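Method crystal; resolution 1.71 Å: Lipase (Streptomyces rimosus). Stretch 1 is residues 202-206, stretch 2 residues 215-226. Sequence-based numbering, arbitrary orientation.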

# COMPACT_ATOMS: atom_id res chain seq x y z
N PRO A 202 -4.53 -1.46 -17.17
CA PRO A 202 -4.07 -1.77 -15.81
C PRO A 202 -2.89 -0.90 -15.38
O PRO A 202 -1.96 -0.66 -16.15
N TRP A 203 -2.99 -0.41 -14.14
CA TRP A 203 -1.90 0.26 -13.46
C TRP A 203 -1.35 -0.62 -12.36
O TRP A 203 -0.62 -0.15 -11.49
N LEU A 204 -1.77 -1.88 -12.39
CA LEU A 204 -1.26 -2.90 -11.49
C LEU A 204 -0.67 -4.00 -12.33
O LEU A 204 -1.17 -4.28 -13.42
N HIS A 205 0.38 -4.63 -11.82
CA HIS A 205 0.85 -5.87 -12.41
C HIS A 205 -0.16 -6.95 -12.10
O HIS A 205 -0.71 -7.00 -11.00
N SER A 206 -0.41 -7.83 -13.06
CA SER A 206 -1.19 -9.01 -12.77
C SER A 206 -0.26 -10.00 -12.08
O SER A 206 0.79 -9.62 -11.55
N TYR A 215 0.50 -7.97 -8.59
CA TYR A 215 -0.52 -7.18 -7.88
C TYR A 215 -0.01 -5.87 -7.31
O TYR A 215 -0.72 -5.17 -6.59
N HIS A 216 1.21 -5.50 -7.65
CA HIS A 216 1.72 -4.21 -7.22
C HIS A 216 1.55 -3.17 -8.31
O HIS A 216 1.40 -3.51 -9.47
N PRO A 217 1.56 -1.89 -7.93
CA PRO A 217 1.40 -0.87 -8.97
C PRO A 217 2.55 -0.89 -9.96
O PRO A 217 3.70 -1.16 -9.59
N THR A 218 2.22 -0.64 -11.22
CA THR A 218 3.23 -0.42 -12.23
C THR A 218 3.85 0.95 -11.99
O THR A 218 3.43 1.67 -11.08
N ALA A 219 4.83 1.32 -12.81
CA ALA A 219 5.39 2.66 -12.73
C ALA A 219 4.29 3.70 -12.92
O ALA A 219 4.25 4.71 -12.22
N ASN A 220 3.39 3.43 -13.87
CA ASN A 220 2.27 4.33 -14.16
C ASN A 220 1.33 4.39 -12.96
O ASN A 220 0.79 5.44 -12.62
N GLY A 221 1.14 3.24 -12.31
CA GLY A 221 0.33 3.16 -11.10
C GLY A 221 0.91 3.98 -9.97
O GLY A 221 0.18 4.59 -9.19
N GLN A 222 2.23 4.00 -9.85
CA GLN A 222 2.82 4.80 -8.79
C GLN A 222 2.71 6.28 -9.11
O GLN A 222 2.37 7.08 -8.25
N SER A 223 2.98 6.63 -10.36
CA SER A 223 3.09 8.03 -10.75
C SER A 223 1.74 8.70 -10.92
O SER A 223 1.60 9.89 -10.66
N LYS A 224 0.72 7.93 -11.31
CA LYS A 224 -0.59 8.53 -11.52
C LYS A 224 -1.70 7.94 -10.69
O LYS A 224 -2.82 8.46 -10.68
N GLY A 225 -1.41 6.82 -10.03
CA GLY A 225 -2.37 6.25 -9.11
C GLY A 225 -2.05 6.75 -7.71
O GLY A 225 -2.80 7.52 -7.13
N TYR A 226 -0.90 6.34 -7.18
CA TYR A 226 -0.56 6.72 -5.81
C TYR A 226 -0.12 8.16 -5.63
O TYR A 226 -0.62 8.84 -4.74

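Backbone hydrogen bonds set the frame: His205 N gives to His216 O at 2.8 Å, Thr218 N to Trp203 O at 2.9 Å, and Tyr215 N to His205 O at 2.9 Å. Thr218, at the N-cap with chi1 p, turns OG1 back to accept from Gly221 N at 3.0 Å, capping the helix. A water joins the stretches here, donating to Pro202 O at 2.8 Å and lying 2.8 Å from Thr218 OG1.

The CG2 methyl of Thr218 serves the packing instead: it sits over the face of the His205 ring (chi1 m), 4.0 Å from the centroid, while His205 NE2 is hydrogen-bonded elsewhere in the structure.

Trp203, rotamer m, starts sideways but carries its indole along the helix. Asn220 (t) and Lys224 (chi1 m) both point their CA-to-CB bonds toward the first stretch, and their side chains meet the indole. Asn220 CB makes an off-centre CH-pi contact with the five-membered ring, and Lys224 CE lies 3.5 Å from Trp203 CZ2. Trp203 NE1 and Asn220 ND2 come within 3.0 Å, but as two donors they form no bond.

Two glycines leave room on the helix side. An ideal CB on Gly221 would fall 2.2 Å from Trp203 O, a clash; one on Gly225 would lie a tight 3.5 Å from Trp203 CE3 and clash with Gly221 O at 2.5 Å. Leu204 (m, t) points away at CB, yet its CD2 returns to within 4.3 Å of Pro217 CG.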

# COMPACT_ATOMS: atom_id res chain seq x y z
CB PRO A 202 -3.67 -3.25 -15.90
CG PRO A 202 -3.29 -3.44 -17.35
CD PRO A 202 -4.28 -2.58 -18.10
CB TRP A 203 -2.34 1.58 -12.85
CG TRP A 203 -2.47 2.67 -13.83
CD1 TRP A 203 -2.12 2.64 -15.17
CD2 TRP A 203 -2.98 3.98 -13.58
NE1 TRP A 203 -2.39 3.85 -15.74
CE2 TRP A 203 -2.92 4.69 -14.79
CE3 TRP A 203 -3.48 4.61 -12.44
CZ2 TRP A 203 -3.34 6.02 -14.90
CZ3 TRP A 203 -3.91 5.93 -12.55
CH2 TRP A 203 -3.84 6.61 -13.77
CB LEU A 204 -2.37 -3.50 -10.63
CG LEU A 204 -3.15 -2.53 -9.76
CD1 LEU A 204 -4.44 -3.19 -9.31
CD2 LEU A 204 -2.27 -2.15 -8.58
CB HIS A 205 2.22 -6.29 -11.86
CG HIS A 205 3.33 -5.36 -12.21
ND1 HIS A 205 3.98 -5.40 -13.43
CD2 HIS A 205 3.92 -4.37 -11.50
CE1 HIS A 205 4.91 -4.46 -13.46
NE2 HIS A 205 4.91 -3.83 -12.30
CB SER A 206 -1.78 -9.62 -14.03
OG SER A 206 -2.69 -10.65 -13.70
CB TYR A 215 -1.17 -8.00 -6.77
CG TYR A 215 -1.94 -9.16 -7.32
CD1 TYR A 215 -3.15 -8.95 -7.96
CD2 TYR A 215 -1.44 -10.45 -7.25
CE1 TYR A 215 -3.86 -10.00 -8.49
CE2 TYR A 215 -2.14 -11.51 -7.79
CZ TYR A 215 -3.35 -11.28 -8.41
OH TYR A 215 -4.08 -12.32 -8.94
CB HIS A 216 3.17 -4.34 -6.82
CG HIS A 216 3.34 -5.03 -5.51
ND1 HIS A 216 3.27 -6.40 -5.38
CD2 HIS A 216 3.46 -4.53 -4.26
CE1 HIS A 216 3.40 -6.72 -4.10
NE2 HIS A 216 3.51 -5.61 -3.40
CB PRO A 217 1.42 0.43 -8.18
CG PRO A 217 0.93 0.05 -6.83
CD PRO A 217 1.55 -1.30 -6.58
CB THR A 218 2.62 -0.45 -13.62
OG1 THR A 218 1.72 0.66 -13.75
CG2 THR A 218 1.86 -1.76 -13.83
CB ALA A 219 6.49 2.84 -13.77
CB ASN A 220 1.53 3.87 -15.44
CG ASN A 220 0.71 4.98 -16.08
OD1 ASN A 220 0.66 6.09 -15.57
ND2 ASN A 220 0.09 4.69 -17.22
CB GLN A 222 4.27 4.40 -8.56
CG GLN A 222 4.44 3.09 -7.83
CD GLN A 222 4.03 3.19 -6.36
OE1 GLN A 222 3.94 4.29 -5.81
NE2 GLN A 222 3.77 2.05 -5.74
CB SER A 223 3.91 8.16 -12.03
OG SER A 223 3.25 7.58 -13.14
CB LYS A 224 -0.98 8.45 -12.97
CG LYS A 224 -0.31 9.52 -13.76
CD LYS A 224 0.03 8.95 -15.07
CE LYS A 224 -1.21 8.60 -15.86
NZ LYS A 224 -0.91 8.28 -17.29
CB TYR A 226 0.54 5.81 -5.25
CG TYR A 226 -0.07 4.63 -4.57
CD1 TYR A 226 -0.38 3.48 -5.29
CD2 TYR A 226 -0.36 4.67 -3.21
CE1 TYR A 226 -0.96 2.40 -4.66
CE2 TYR A 226 -0.95 3.61 -2.58
CZ TYR A 226 -1.24 2.47 -3.31
OH TYR A 226 -1.81 1.41 -2.67
O HOH W 1 0.65 0.42 -16.30